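Local coordinates for protein flavoredoxin (Methanosarcina acetivorans, PDB 3BNK) that binds flavin mononucleotide and probably serves in electron transport as a member of the flavoredoxin family, at residues B[20-31]-B[106-114]. Sequence-based numbering, arbitrary orientation.
Sequences LLGANVKGKANL and TAPMIKECT. With FMN (flavin mononucleotide), chain D.
Across the face of a beta hairpin, closed by a type I' turn from Val25 to Lys28, segment 106-114, largely loop, passes with Gly22 and Pro108 aligned, their CA atoms 5.3 Å apart, yet no direct hydrogen bond joins the two. The hairpin belongs to the antiparallel sheet of a flavin reductase-like, FMN-binding domain, and the contact illustrates how one sheet face is covered while the other serves a cofactor. Pro108 is the centrepiece: its ring lies over the Ala23-Asn24 peptide, CD 3.5 Å from Ala23 C, and CB rests against the methyl of Ala29. Gly22 lies where a CB would run into Pro108 O. Asn24 slants across the proline, its OD1 meeting Pro108 CG and also hydrogen-bonded to Tyr101, while its CG merely packs against Thr106 O. Replacing Asn24 by an alanine is likely to leave the Tyr101 hydroxyl without this partner and uncover an edge of the proline ring. A water joins Asn24 N to Thr106 O, at 3.0 Å from each. Farther along, Ile110 sends CG1 anti to its carbonyl carbon (chi1 -60°), which turns CD1 toward the hairpin to touch Leu20 CB and Leu31 CD2; Leu31 CD2 and Ile110 CD1 are tight at 3.4 Å. On the reverse face, Asn30, whose CB points away from segment 106-114, donates from ND2 to phosphate O3P of FMN at 2.9 Å, nearly straight at 170°.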
ATOM      1  N   LEU B  20      10.666  -6.684  -1.819  1.00 16.43           N
ATOM      2  CA  LEU B  20      12.018  -6.638  -1.318  1.00 16.46           C
ATOM      3  C   LEU B  20      12.607  -5.263  -1.658  1.00 16.72           C
ATOM      4  O   LEU B  20      12.598  -4.821  -2.809  1.00 15.87           O
ATOM      5  CB  LEU B  20      12.834  -7.790  -1.907  1.00 16.59           C
ATOM      6  CG  LEU B  20      13.146  -9.060  -1.100  1.00 18.13           C
ATOM      7  CD1 LEU B  20      12.599  -9.087   0.329  1.00 16.49           C
ATOM      8  CD2 LEU B  20      12.814 -10.353  -1.888  1.00 16.22           C
ATOM      9  N   LEU B  21      13.083  -4.575  -0.629  1.00 16.62           N
ATOM     10  CA  LEU B  21      13.639  -3.253  -0.804  1.00 16.96           C
ATOM     11  C   LEU B  21      15.158  -3.369  -0.902  1.00 16.74           C
ATOM     12  O   LEU B  21      15.809  -3.868   0.026  1.00 16.44           O
ATOM     13  CB  LEU B  21      13.231  -2.350   0.370  1.00 16.93           C
ATOM     14  CG  LEU B  21      13.680  -0.880   0.416  1.00 17.08           C
ATOM     15  CD1 LEU B  21      15.167  -0.750   0.450  1.00 19.96           C
ATOM     16  CD2 LEU B  21      13.144  -0.071  -0.760  1.00 17.26           C
ATOM     17  N   GLY B  22      15.708  -2.907  -2.022  1.00 16.69           N
ATOM     18  CA  GLY B  22      17.144  -2.987  -2.276  1.00 17.17           C
ATOM     19  C   GLY B  22      17.842  -1.642  -2.117  1.00 17.78           C
ATOM     20  O   GLY B  22      17.347  -0.614  -2.573  1.00 17.25           O
ATOM     21  N   ALA B  23      18.988  -1.658  -1.446  1.00 18.24           N
ATOM     22  CA  ALA B  23      19.841  -0.488  -1.359  1.00 19.51           C
ATOM     23  C   ALA B  23      21.301  -0.889  -1.216  1.00 20.20           C
ATOM     24  O   ALA B  23      21.628  -1.938  -0.636  1.00 20.31           O
ATOM     25  CB  ALA B  23      19.404   0.418  -0.210  1.00 19.25           C
ATOM     26  N   ASN B  24      22.178  -0.080  -1.799  1.00 21.04           N
ATOM     27  CA  ASN B  24      23.595  -0.183  -1.498  1.00 22.14           C
ATOM     28  C   ASN B  24      23.850   0.488  -0.165  1.00 22.64           C
ATOM     29  O   ASN B  24      23.365   1.593   0.076  1.00 22.39           O
ATOM     30  CB  ASN B  24      24.458   0.468  -2.581  1.00 22.02           C
ATOM     31  CG  ASN B  24      24.759  -0.473  -3.738  1.00 22.65           C
ATOM     32  OD1 ASN B  24      24.161  -1.547  -3.868  1.00 22.16           O
ATOM     33  ND2 ASN B  24      25.698  -0.075  -4.579  1.00 22.90           N
ATOM     34  N   VAL B  25      24.577  -0.211   0.700  1.00 23.53           N
ATOM     35  CA  VAL B  25      25.022   0.329   1.973  1.00 24.88           C
ATOM     36  C   VAL B  25      26.516   0.058   2.001  1.00 25.79           C
ATOM     37  O   VAL B  25      26.943  -1.095   1.873  1.00 26.21           O
ATOM     38  CB  VAL B  25      24.317  -0.319   3.193  1.00 24.95           C
ATOM     39  CG1 VAL B  25      24.468   0.579   4.431  1.00 25.08           C
ATOM     40  CG2 VAL B  25      22.827  -0.580   2.921  1.00 24.68           C
ATOM     41  N   LYS B  26      27.303   1.130   2.116  1.00 26.79           N
ATOM     42  CA  LYS B  26      28.764   1.066   2.027  1.00 27.63           C
ATOM     43  C   LYS B  26      29.227   0.255   0.806  1.00 27.43           C
ATOM     44  O   LYS B  26      30.145  -0.572   0.899  1.00 27.49           O
ATOM     45  CB  LYS B  26      29.373   0.509   3.324  1.00 28.06           C
ATOM     46  CG  LYS B  26      29.243   1.427   4.527  1.00 30.39           C
ATOM     47  CD  LYS B  26      29.581   0.675   5.814  1.00 32.60           C
ATOM     48  CE  LYS B  26      29.080   1.423   7.037  1.00 34.39           C
ATOM     49  NZ  LYS B  26      28.868   0.492   8.187  1.00 35.38           N
ATOM     50  N   GLY B  27      28.574   0.496  -0.329  1.00 27.04           N
ATOM     51  CA  GLY B  27      28.948  -0.116  -1.603  1.00 26.70           C
ATOM     52  C   GLY B  27      28.466  -1.540  -1.828  1.00 26.71           C
ATOM     53  O   GLY B  27      28.683  -2.101  -2.913  1.00 27.40           O
ATOM     54  N   LYS B  28      27.809  -2.121  -0.818  1.00 26.05           N
ATOM     55  CA  LYS B  28      27.347  -3.517  -0.872  1.00 25.61           C
ATOM     56  C   LYS B  28      25.825  -3.602  -0.881  1.00 24.36           C
ATOM     57  O   LYS B  28      25.152  -2.870  -0.166  1.00 23.91           O
ATOM     58  CB  LYS B  28      27.918  -4.309   0.307  1.00 25.66           C
ATOM     59  CG  LYS B  28      27.809  -5.827   0.193  1.00 28.26           C
ATOM     60  CD  LYS B  28      28.921  -6.563   0.986  1.00 30.62           C
ATOM     61  CE  LYS B  28      28.979  -6.168   2.464  1.00 33.47           C
ATOM     62  NZ  LYS B  28      27.686  -6.330   3.207  1.00 34.92           N
ATOM     63  N   ALA B  29      25.293  -4.509  -1.694  1.00 23.12           N
ATOM     64  CA  ALA B  29      23.854  -4.638  -1.851  1.00 21.61           C
ATOM     65  C   ALA B  29      23.200  -5.179  -0.576  1.00 20.91           C
ATOM     66  O   ALA B  29      23.683  -6.139   0.055  1.00 20.38           O
ATOM     67  CB  ALA B  29      23.522  -5.510  -3.041  1.00 21.50           C
ATOM     68  N   ASN B  30      22.108  -4.526  -0.201  1.00 20.05           N
ATOM     69  CA  ASN B  30      21.289  -4.969   0.897  1.00 19.43           C
ATOM     70  C   ASN B  30      19.863  -5.146   0.422  1.00 19.00           C
ATOM     71  O   ASN B  30      19.433  -4.479  -0.514  1.00 18.62           O
ATOM     72  CB  ASN B  30      21.352  -3.979   2.062  1.00 19.36           C
ATOM     73  CG  ASN B  30      20.858  -4.581   3.352  1.00 19.26           C
ATOM     74  OD1 ASN B  30      21.229  -5.698   3.713  1.00 19.23           O
ATOM     75  ND2 ASN B  30      20.022  -3.846   4.059  1.00 19.51           N
ATOM     76  N   LEU B  31      19.160  -6.091   1.047  1.00 18.59           N
ATOM     77  CA  LEU B  31      17.735  -6.298   0.837  1.00 17.91           C
ATOM     78  C   LEU B  31      17.021  -6.469   2.168  1.00 17.25           C
ATOM     79  O   LEU B  31      17.511  -7.160   3.051  1.00 17.43           O
ATOM     80  CB  LEU B  31      17.510  -7.527  -0.050  1.00 18.09           C
ATOM     81  CG  LEU B  31      18.288  -7.327  -1.357  1.00 19.03           C
ATOM     82  CD1 LEU B  31      19.087  -8.537  -1.762  1.00 19.87           C
ATOM     83  CD2 LEU B  31      17.425  -6.771  -2.479  1.00 18.51           C
ATOM     84  N   THR B 106      23.177   2.422  -8.627  1.00 20.61           N
ATOM     85  CA  THR B 106      23.441   2.243  -7.203  1.00 20.30           C
ATOM     86  C   THR B 106      22.274   1.628  -6.415  1.00 19.31           C
ATOM     87  O   THR B 106      22.354   1.466  -5.192  1.00 19.22           O
ATOM     88  CB  THR B 106      23.823   3.598  -6.599  1.00 20.04           C
ATOM     89  OG1 THR B 106      24.183   3.424  -5.234  1.00 24.27           O
ATOM     90  CG2 THR B 106      22.669   4.538  -6.660  1.00 18.05           C
ATOM     91  N   ALA B 107      21.185   1.331  -7.109  1.00 18.72           N
ATOM     92  CA  ALA B 107      20.057   0.634  -6.495  1.00 18.75           C
ATOM     93  C   ALA B 107      20.024  -0.833  -6.930  1.00 18.51           C
ATOM     94  O   ALA B 107      19.641  -1.149  -8.048  1.00 18.66           O
ATOM     95  CB  ALA B 107      18.744   1.334  -6.799  1.00 18.45           C
ATOM     96  N   PRO B 108      20.412  -1.737  -6.024  1.00 18.93           N
ATOM     97  CA  PRO B 108      20.531  -3.138  -6.399  1.00 18.84           C
ATOM     98  C   PRO B 108      19.155  -3.786  -6.586  1.00 18.80           C
ATOM     99  O   PRO B 108      18.268  -3.630  -5.746  1.00 18.34           O
ATOM    100  CB  PRO B 108      21.309  -3.750  -5.222  1.00 19.08           C
ATOM    101  CG  PRO B 108      20.956  -2.901  -4.050  1.00 18.21           C
ATOM    102  CD  PRO B 108      20.713  -1.508  -4.599  1.00 18.59           C
ATOM    103  N   MET B 109      18.988  -4.487  -7.708  1.00 19.11           N
ATOM    104  CA  MET B 109      17.720  -5.143  -8.036  1.00 19.43           C
ATOM    105  C   MET B 109      17.895  -6.653  -8.127  1.00 18.84           C
ATOM    106  O   MET B 109      19.002  -7.145  -8.345  1.00 18.74           O
ATOM    107  CB  MET B 109      17.133  -4.578  -9.330  1.00 19.38           C
ATOM    108  CG  MET B 109      16.600  -3.172  -9.171  1.00 19.23           C
ATOM    109  SD  MET B 109      16.164  -2.388 -10.734  1.00 20.72           S
ATOM    110  CE  MET B 109      17.794  -2.077 -11.436  1.00 20.91           C
ATOM    111  N   ILE B 110      16.800  -7.376  -7.943  1.00 19.04           N
ATOM    112  CA  ILE B 110      16.839  -8.842  -7.833  1.00 19.23           C
ATOM    113  C   ILE B 110      16.366  -9.509  -9.123  1.00 19.50           C
ATOM    114  O   ILE B 110      15.210  -9.353  -9.529  1.00 19.71           O
ATOM    115  CB  ILE B 110      15.980  -9.359  -6.655  1.00 18.99           C
ATOM    116  CG1 ILE B 110      16.474  -8.782  -5.323  1.00 18.49           C
ATOM    117  CG2 ILE B 110      15.999 -10.911  -6.607  1.00 17.62           C
ATOM    118  CD1 ILE B 110      15.511  -8.982  -4.172  1.00 17.28           C
ATOM    119  N   LYS B 111      17.254 -10.271  -9.749  1.00 20.14           N
ATOM    120  CA  LYS B 111      16.966 -10.873 -11.053  1.00 21.20           C
ATOM    121  C   LYS B 111      15.746 -11.793 -11.020  1.00 20.98           C
ATOM    122  O   LYS B 111      14.955 -11.821 -11.961  1.00 21.00           O
ATOM    123  CB  LYS B 111      18.194 -11.631 -11.579  1.00 21.39           C
ATOM    124  CG  LYS B 111      19.249 -10.724 -12.154  1.00 24.36           C
ATOM    125  CD  LYS B 111      20.557 -11.453 -12.429  1.00 27.62           C
ATOM    126  CE  LYS B 111      21.586 -10.526 -13.057  1.00 28.16           C
ATOM    127  NZ  LYS B 111      22.844 -11.265 -13.395  1.00 29.31           N
ATOM    128  N   GLU B 112      15.602 -12.529  -9.918  1.00 20.97           N
ATOM    129  CA  GLU B 112      14.573 -13.552  -9.792  1.00 21.32           C
ATOM    130  C   GLU B 112      13.163 -12.964  -9.561  1.00 20.82           C
ATOM    131  O   GLU B 112      12.158 -13.601  -9.888  1.00 20.80           O
ATOM    132  CB  GLU B 112      14.977 -14.563  -8.713  1.00 21.56           C
ATOM    133  CG  GLU B 112      16.370 -15.228  -8.970  1.00 23.78           C
ATOM    134  CD  GLU B 112      17.563 -14.637  -8.158  1.00 24.47           C
ATOM    135  OE1 GLU B 112      17.782 -13.417  -8.144  1.00 23.51           O
ATOM    136  OE2 GLU B 112      18.321 -15.423  -7.553  1.00 27.71           O
ATOM    137  N   CYS B 113      13.102 -11.743  -9.031  1.00 19.72           N
ATOM    138  CA  CYS B 113      11.827 -11.044  -8.819  1.00 19.25           C
ATOM    139  C   CYS B 113      11.101 -10.724 -10.139  1.00 18.90           C
ATOM    140  O   CYS B 113      11.729 -10.476 -11.169  1.00 18.87           O
ATOM    141  CB  CYS B 113      12.016  -9.790  -7.950  1.00 18.62           C
ATOM    142  SG  CYS B 113      12.247 -10.181  -6.179  1.00 17.29           S
ATOM    143  N   THR B 114       9.775 -10.730 -10.097  1.00 18.37           N
ATOM    144  CA  THR B 114       8.985 -10.628 -11.310  1.00 18.18           C
ATOM    145  C   THR B 114       8.910  -9.212 -11.866  1.00 18.23           C
ATOM    146  O   THR B 114       8.597  -9.016 -13.052  1.00 18.90           O
ATOM    147  CB  THR B 114       7.566 -11.184 -11.099  1.00 18.15           C
ATOM    148  OG1 THR B 114       6.808 -10.288 -10.268  1.00 16.62           O
ATOM    149  CG2 THR B 114       7.641 -12.587 -10.472  1.00 16.96           C
TER
HETATM  150  N1  FMN D1001      10.396  -3.150   8.216  1.00 15.94           N
HETATM  151  C2  FMN D1001      10.137  -1.832   7.896  1.00 15.86           C
HETATM  152  O2  FMN D1001      10.798  -0.950   8.433  1.00 16.25           O
HETATM  153  N3  FMN D1001       9.154  -1.514   6.974  1.00 16.53           N
HETATM  154  C4  FMN D1001       8.430  -2.534   6.380  1.00 16.08           C
HETATM  155  O4  FMN D1001       7.552  -2.246   5.574  1.00 15.19           O
HETATM  156  C4A FMN D1001       8.689  -3.871   6.708  1.00 16.54           C
HETATM  157  N5  FMN D1001       7.962  -4.901   6.127  1.00 16.54           N
HETATM  158  C5A FMN D1001       8.229  -6.221   6.436  1.00 16.44           C
HETATM  159  C6  FMN D1001       7.491  -7.230   5.804  1.00 16.58           C
HETATM  160  C7  FMN D1001       7.742  -8.575   6.111  1.00 16.34           C
HETATM  161  C7M FMN D1001       7.007  -9.631   5.341  1.00 16.28           C
HETATM  162  C8  FMN D1001       8.737  -8.904   7.044  1.00 16.81           C
HETATM  163  C8M FMN D1001       9.200 -10.335   7.215  1.00 16.52           C
HETATM  164  C9  FMN D1001       9.481  -7.886   7.655  1.00 15.77           C
HETATM  165  C9A FMN D1001       9.242  -6.544   7.354  1.00 16.35           C
HETATM  166  N10 FMN D1001       9.979  -5.515   7.954  1.00 16.15           N
HETATM  167  C10 FMN D1001       9.692  -4.184   7.635  1.00 16.46           C
HETATM  168  C1' FMN D1001      11.136  -5.829   8.864  1.00 17.40           C
HETATM  169  C2' FMN D1001      12.491  -5.677   8.183  1.00 17.90           C
HETATM  170  O2' FMN D1001      12.452  -6.231   6.881  1.00 17.27           O
HETATM  171  C3' FMN D1001      13.580  -6.419   8.960  1.00 18.89           C
HETATM  172  O3' FMN D1001      13.758  -5.912  10.271  1.00 19.33           O
HETATM  173  C4' FMN D1001      14.896  -6.449   8.185  1.00 17.91           C
HETATM  174  O4' FMN D1001      15.760  -7.365   8.803  1.00 16.24           O
HETATM  175  C5' FMN D1001      15.603  -5.105   8.065  1.00 17.15           C
HETATM  176  O5' FMN D1001      16.745  -5.380   7.274  1.00 19.08           O
HETATM  177  P   FMN D1001      18.073  -4.461   7.307  1.00 19.49           P
HETATM  178  O1P FMN D1001      18.479  -4.242   8.735  1.00 19.66           O
HETATM  179  O2P FMN D1001      17.722  -3.138   6.693  1.00 17.70           O
HETATM  180  O3P FMN D1001      19.196  -5.075   6.516  1.00 18.73           O
HETATM  181  O   HOH W   1      20.825   2.363  -2.821  1.00 18.89           O